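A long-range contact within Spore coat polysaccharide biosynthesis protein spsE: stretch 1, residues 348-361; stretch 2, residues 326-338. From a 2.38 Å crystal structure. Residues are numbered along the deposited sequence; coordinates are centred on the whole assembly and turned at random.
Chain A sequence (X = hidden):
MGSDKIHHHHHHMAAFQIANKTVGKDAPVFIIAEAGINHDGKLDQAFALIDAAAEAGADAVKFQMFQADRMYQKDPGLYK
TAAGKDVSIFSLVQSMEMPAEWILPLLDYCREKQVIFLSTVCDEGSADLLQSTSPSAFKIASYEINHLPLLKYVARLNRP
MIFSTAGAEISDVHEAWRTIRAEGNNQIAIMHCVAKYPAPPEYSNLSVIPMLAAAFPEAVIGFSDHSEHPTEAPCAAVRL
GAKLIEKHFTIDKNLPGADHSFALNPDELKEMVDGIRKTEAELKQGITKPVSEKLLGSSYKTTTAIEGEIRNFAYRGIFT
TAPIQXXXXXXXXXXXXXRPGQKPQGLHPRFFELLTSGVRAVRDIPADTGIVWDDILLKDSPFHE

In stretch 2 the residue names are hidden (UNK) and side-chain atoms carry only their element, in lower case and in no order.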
# COMPACT_ATOMS: atom_id res chain seq x y z
N HIS A 348 -16.92 -5.79 -9.34
CA HIS A 348 -16.11 -4.69 -8.79
C HIS A 348 -16.66 -4.15 -7.46
O HIS A 348 -17.87 -3.99 -7.31
CB HIS A 348 -16.04 -3.55 -9.78
CG HIS A 348 -14.99 -2.55 -9.46
ND1 HIS A 348 -15.17 -1.57 -8.50
CD2 HIS A 348 -13.74 -2.40 -9.93
CE1 HIS A 348 -14.07 -0.84 -8.42
NE2 HIS A 348 -13.19 -1.33 -9.28
N PRO A 349 -15.79 -3.90 -6.48
CA PRO A 349 -16.23 -3.33 -5.21
C PRO A 349 -17.06 -2.04 -5.28
O PRO A 349 -17.71 -1.68 -4.28
CB PRO A 349 -14.90 -3.08 -4.49
CG PRO A 349 -14.06 -4.18 -4.97
CD PRO A 349 -14.36 -4.24 -6.44
N ARG A 350 -17.08 -1.34 -6.42
CA ARG A 350 -17.91 -0.13 -6.55
C ARG A 350 -19.41 -0.46 -6.42
O ARG A 350 -20.24 0.43 -6.24
CB ARG A 350 -17.62 0.65 -7.87
CG ARG A 350 -18.32 0.10 -9.13
CD ARG A 350 -18.14 0.93 -10.43
NE ARG A 350 -16.73 1.08 -10.75
CZ ARG A 350 -16.00 0.22 -11.46
NH1 ARG A 350 -16.51 -0.89 -11.98
NH2 ARG A 350 -14.71 0.49 -11.64
N PHE A 351 -19.77 -1.74 -6.48
CA PHE A 351 -21.18 -2.10 -6.35
C PHE A 351 -21.55 -2.62 -4.99
O PHE A 351 -22.68 -3.01 -4.78
CB PHE A 351 -21.59 -3.12 -7.43
CG PHE A 351 -21.28 -2.66 -8.85
CD1 PHE A 351 -22.11 -1.74 -9.52
CD2 PHE A 351 -20.15 -3.14 -9.52
CE1 PHE A 351 -21.84 -1.35 -10.82
CE2 PHE A 351 -19.88 -2.75 -10.82
CZ PHE A 351 -20.73 -1.84 -11.47
N PHE A 352 -20.64 -2.58 -4.03
CA PHE A 352 -20.89 -3.22 -2.75
C PHE A 352 -22.02 -2.52 -1.98
O PHE A 352 -22.97 -3.18 -1.50
CB PHE A 352 -19.60 -3.34 -1.93
CG PHE A 352 -19.78 -4.11 -0.66
CD1 PHE A 352 -19.75 -5.51 -0.66
CD2 PHE A 352 -19.98 -3.44 0.54
CE1 PHE A 352 -19.92 -6.23 0.52
CE2 PHE A 352 -20.15 -4.15 1.72
CZ PHE A 352 -20.11 -5.55 1.71
N GLU A 353 -21.94 -1.19 -1.87
CA GLU A 353 -23.02 -0.40 -1.26
C GLU A 353 -24.38 -0.68 -1.86
O GLU A 353 -25.34 -0.98 -1.15
CB GLU A 353 -22.69 1.09 -1.33
CG GLU A 353 -22.10 1.63 -0.04
CD GLU A 353 -21.15 2.79 -0.28
OE1 GLU A 353 -21.51 3.69 -1.08
OE2 GLU A 353 -20.04 2.81 0.32
N LEU A 354 -24.46 -0.62 -3.19
CA LEU A 354 -25.68 -0.88 -3.94
C LEU A 354 -26.31 -2.22 -3.59
O LEU A 354 -27.51 -2.31 -3.27
CB LEU A 354 -25.36 -0.84 -5.44
CG LEU A 354 -26.47 -1.00 -6.46
CD1 LEU A 354 -27.33 0.24 -6.44
CD2 LEU A 354 -25.84 -1.14 -7.84
N LEU A 355 -25.51 -3.29 -3.64
CA LEU A 355 -26.06 -4.61 -3.34
C LEU A 355 -26.55 -4.71 -1.89
O LEU A 355 -27.61 -5.21 -1.66
CB LEU A 355 -25.03 -5.69 -3.64
CG LEU A 355 -24.47 -5.91 -5.04
CD1 LEU A 355 -23.71 -7.23 -5.03
CD2 LEU A 355 -25.60 -5.95 -6.10
N THR A 356 -25.77 -4.23 -0.92
CA THR A 356 -26.19 -4.30 0.50
C THR A 356 -27.28 -3.30 0.88
O THR A 356 -27.69 -3.26 2.03
CB THR A 356 -24.99 -4.16 1.44
OG1 THR A 356 -24.29 -2.94 1.17
CG2 THR A 356 -23.97 -5.25 1.13
N SER A 357 -27.79 -2.52 -0.08
CA SER A 357 -28.88 -1.59 0.20
C SER A 357 -30.26 -2.22 -0.08
O SER A 357 -31.22 -1.51 -0.39
CB SER A 357 -28.70 -0.31 -0.61
OG SER A 357 -29.16 -0.50 -1.95
N GLY A 358 -30.33 -3.55 0.03
CA GLY A 358 -31.59 -4.26 -0.10
C GLY A 358 -31.81 -4.97 -1.42
O GLY A 358 -32.94 -5.31 -1.77
N VAL A 359 -30.75 -5.19 -2.17
CA VAL A 359 -30.86 -5.95 -3.41
C VAL A 359 -30.90 -7.43 -3.03
O VAL A 359 -30.37 -7.79 -1.98
CB VAL A 359 -29.68 -5.62 -4.31
CG1 VAL A 359 -29.65 -6.53 -5.51
CG2 VAL A 359 -29.77 -4.17 -4.74
N ARG A 360 -31.52 -8.27 -3.87
CA ARG A 360 -31.70 -9.72 -3.59
C ARG A 360 -31.14 -10.64 -4.69
O ARG A 360 -31.09 -10.22 -5.89
CB ARG A 360 -33.18 -10.01 -3.44
CG ARG A 360 -33.83 -9.30 -2.28
CD ARG A 360 -35.34 -9.49 -2.25
NE ARG A 360 -35.91 -8.82 -1.08
CZ ARG A 360 -36.13 -9.41 0.09
NH1 ARG A 360 -35.81 -10.69 0.27
NH2 ARG A 360 -36.67 -8.72 1.10
N ALA A 361 -30.74 -11.88 -4.30
CA ALA A 361 -30.20 -12.82 -5.30
C ALA A 361 -31.30 -13.30 -6.26
O ALA A 361 -32.44 -13.57 -5.84
CB ALA A 361 -29.55 -14.03 -4.58
N UNK A 326 -31.78 -18.06 -3.58
CA UNK A 326 -32.62 -17.27 -4.48
C UNK A 326 -33.64 -16.47 -3.67
O UNK A 326 -34.38 -17.06 -2.91
c UNK A 326 -35.36 -17.66 -8.66
n UNK A 326 -36.38 -18.44 -9.40
c UNK A 326 -35.08 -18.30 -7.31
c UNK A 326 -34.08 -17.44 -6.55
c UNK A 326 -33.36 -18.20 -5.46
N UNK A 327 -33.65 -15.14 -3.82
CA UNK A 327 -34.65 -14.34 -3.10
C UNK A 327 -34.00 -13.53 -1.97
O UNK A 327 -34.52 -12.49 -1.54
N UNK A 328 -32.84 -14.02 -1.52
CA UNK A 328 -32.21 -13.53 -0.30
C UNK A 328 -31.47 -12.17 -0.47
O UNK A 328 -30.65 -11.98 -1.39
o UNK A 328 -28.61 -14.94 2.78
o UNK A 328 -29.63 -16.51 1.44
c UNK A 328 -30.69 -14.37 1.64
c UNK A 328 -31.30 -14.63 0.27
c UNK A 328 -29.57 -15.34 1.98
N UNK A 329 -31.77 -11.24 0.43
CA UNK A 329 -31.12 -9.93 0.46
C UNK A 329 -29.60 -10.12 0.63
O UNK A 329 -29.16 -11.03 1.34
c UNK A 329 -31.70 -9.07 1.58
N UNK A 330 -28.81 -9.31 -0.06
CA UNK A 330 -27.37 -9.31 0.09
C UNK A 330 -27.11 -8.42 1.27
O UNK A 330 -27.81 -7.41 1.43
c UNK A 330 -26.56 -11.04 -4.62
c UNK A 330 -27.37 -9.90 -4.58
c UNK A 330 -26.68 -9.49 -2.31
c UNK A 330 -27.42 -9.13 -3.43
c UNK A 330 -26.71 -8.65 -1.09
c UNK A 330 -25.87 -10.62 -2.36
c UNK A 330 -25.81 -11.39 -3.51
N UNK A 331 -26.13 -8.79 2.08
CA UNK A 331 -25.76 -7.97 3.21
C UNK A 331 -24.31 -8.20 3.63
O UNK A 331 -23.67 -9.17 3.19
o UNK A 331 -26.34 -9.44 5.03
c UNK A 331 -26.70 -8.24 4.38
N UNK A 332 -23.80 -7.28 4.44
CA UNK A 332 -22.54 -7.40 5.19
C UNK A 332 -22.31 -8.84 5.70
O UNK A 332 -21.18 -9.26 5.90
c UNK A 332 -21.36 -5.76 6.84
c UNK A 332 -20.98 -4.54 5.99
o UNK A 332 -21.89 -3.77 5.58
c UNK A 332 -22.64 -6.45 6.39
o UNK A 332 -19.77 -4.33 5.74
N UNK A 333 -23.38 -9.61 5.89
CA UNK A 333 -23.28 -10.96 6.42
C UNK A 333 -23.12 -12.12 5.45
O UNK A 333 -22.79 -13.22 5.88
o UNK A 333 -25.50 -9.99 9.11
c UNK A 333 -24.47 -11.24 7.33
o UNK A 333 -23.36 -9.99 9.04
c UNK A 333 -24.46 -10.37 8.57
N UNK A 334 -23.36 -11.90 4.16
CA UNK A 334 -23.17 -12.98 3.19
C UNK A 334 -22.27 -12.64 1.99
O UNK A 334 -21.88 -13.53 1.23
o UNK A 334 -25.07 -11.41 1.80
c UNK A 334 -24.51 -13.57 2.73
n UNK A 334 -26.73 -12.87 2.21
c UNK A 334 -25.46 -12.53 2.20
N UNK A 335 -21.93 -11.37 1.84
CA UNK A 335 -20.92 -10.99 0.86
C UNK A 335 -19.85 -10.07 1.46
O UNK A 335 -20.13 -9.33 2.41
c UNK A 335 -22.54 -9.22 -0.06
c UNK A 335 -22.69 -8.19 -1.16
c UNK A 335 -21.56 -10.35 -0.43
c UNK A 335 -22.23 -11.42 -1.30
N UNK A 336 -18.64 -10.10 0.87
CA UNK A 336 -17.54 -9.27 1.34
C UNK A 336 -16.62 -8.88 0.20
O UNK A 336 -16.58 -9.54 -0.84
c UNK A 336 -16.76 -9.96 2.46
N UNK A 337 -15.90 -7.77 0.38
CA UNK A 337 -14.89 -7.28 -0.57
C UNK A 337 -13.55 -7.97 -0.23
O UNK A 337 -12.91 -7.66 0.79
c UNK A 337 -13.65 -5.16 -1.33
c UNK A 337 -16.12 -5.13 -0.85
c UNK A 337 -14.80 -5.75 -0.47
N UNK A 338 -13.18 -8.96 -1.06
CA UNK A 338 -12.04 -9.85 -0.77
C UNK A 338 -11.12 -10.00 -1.98
O UNK A 338 -11.50 -9.66 -3.08
c UNK A 338 -13.34 -11.20 1.02
c UNK A 338 -12.43 -11.09 2.23
c UNK A 338 -12.55 -11.22 -0.29
c UNK A 338 -14.23 -12.41 1.13

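Position 326 carries four carbons in a row ending in a nitrogen. The chain is fully extended, and its CA-to-CB bond points away from stretch 1. This is Lys-326.

Position 327 has no side-chain atoms. Its phi of 109° would jam a CB against the carbonyl O of the residue before, which by itself calls for glycine. Gly-327 N donates a hydrogen bond to Ala-361 O at 2.8 Å. Gly-327 O accepts one from Arg-360 NH1 at 2.9 Å, lying near the plane of the guanidinium.

Position 328 has three carbons, the third carrying two oxygens. The CA-to-CB bond points away from stretch 1. The count alone would also suit a glutamine if one terminal atom were nitrogen, but both are oxygen, so this is Glu-328. Its backbone makes the contact: Ala-361 N donates to Glu-328 O at 2.9 Å, and Arg-360 CA lies 3.3 Å from the same Glu-328 O.

Position 329 has a single carbon, 4.4 Å from Arg-360 CG. This is Ala-329. Its backbone is bridged to that of Arg-360, with the two CA atoms 4.1 Å apart.

Position 330 shows one carbon and then a ring of six carbons, with no oxygen at the tip. It is Phe-330. The ring sits among Leu-355, Val-359 and Ala-361; CD2 of Phe-330 is 4.0 Å from Val-359 CG1, and CZ of Phe-330 is 4.2 Å from Ala-361 CB. Leu-355 CD1 lies over one face. Phe-330 N donates to Val-359 O at 2.9 Å.

Position 331 has one carbon and one oxygen, and its CA-to-CB bond points away from stretch 1. This is Ser-331. Its CA packs 3.9 Å from Thr-356 CG2.

Position 332 has three carbons, the third carrying two oxygens: Glu-332. Its end comes nearer than its base, with OE2 of Glu-332 4.0 Å from Phe-352 CE2 at the ring edge.

Position 333 has two carbons, the second carrying two oxygens. It touches nothing on stretch 1. This is Asp-333.

Position 334 has two carbons, the second carrying one oxygen and one nitrogen: Asn-334. It works within its own stretch. ND2 of Asn-334 donates to Ala-329 O at 3.2 Å, and Ser-331 N donates to OD1 of Asn-334 at 2.8 Å.

Position 335 has four carbons, forked at the first, with one two-carbon arm. The end of that arm approaches Phe-352, Leu-355 and Thr-356. This is Ile-335.

Position 336 has one carbon, pointing away: Ala-336.

Position 337 has three carbons, forked at the first. One branch lies over a face of the Phe-352 ring. This is Val-337; its CG1 is 3.8 Å from Pro-349 CG.

Position 338 has four carbons, forked at the second, and makes no contact: Leu-338.

The contact has two parts. Backbone hydrogen bonds join Val-359 and Ala-361 to the loop. Apolar side chains pack the helix against Phe-330, Ile-335 and Val-337.

Stretch 2, residues 326-338: KGEAFSEDNIAVL
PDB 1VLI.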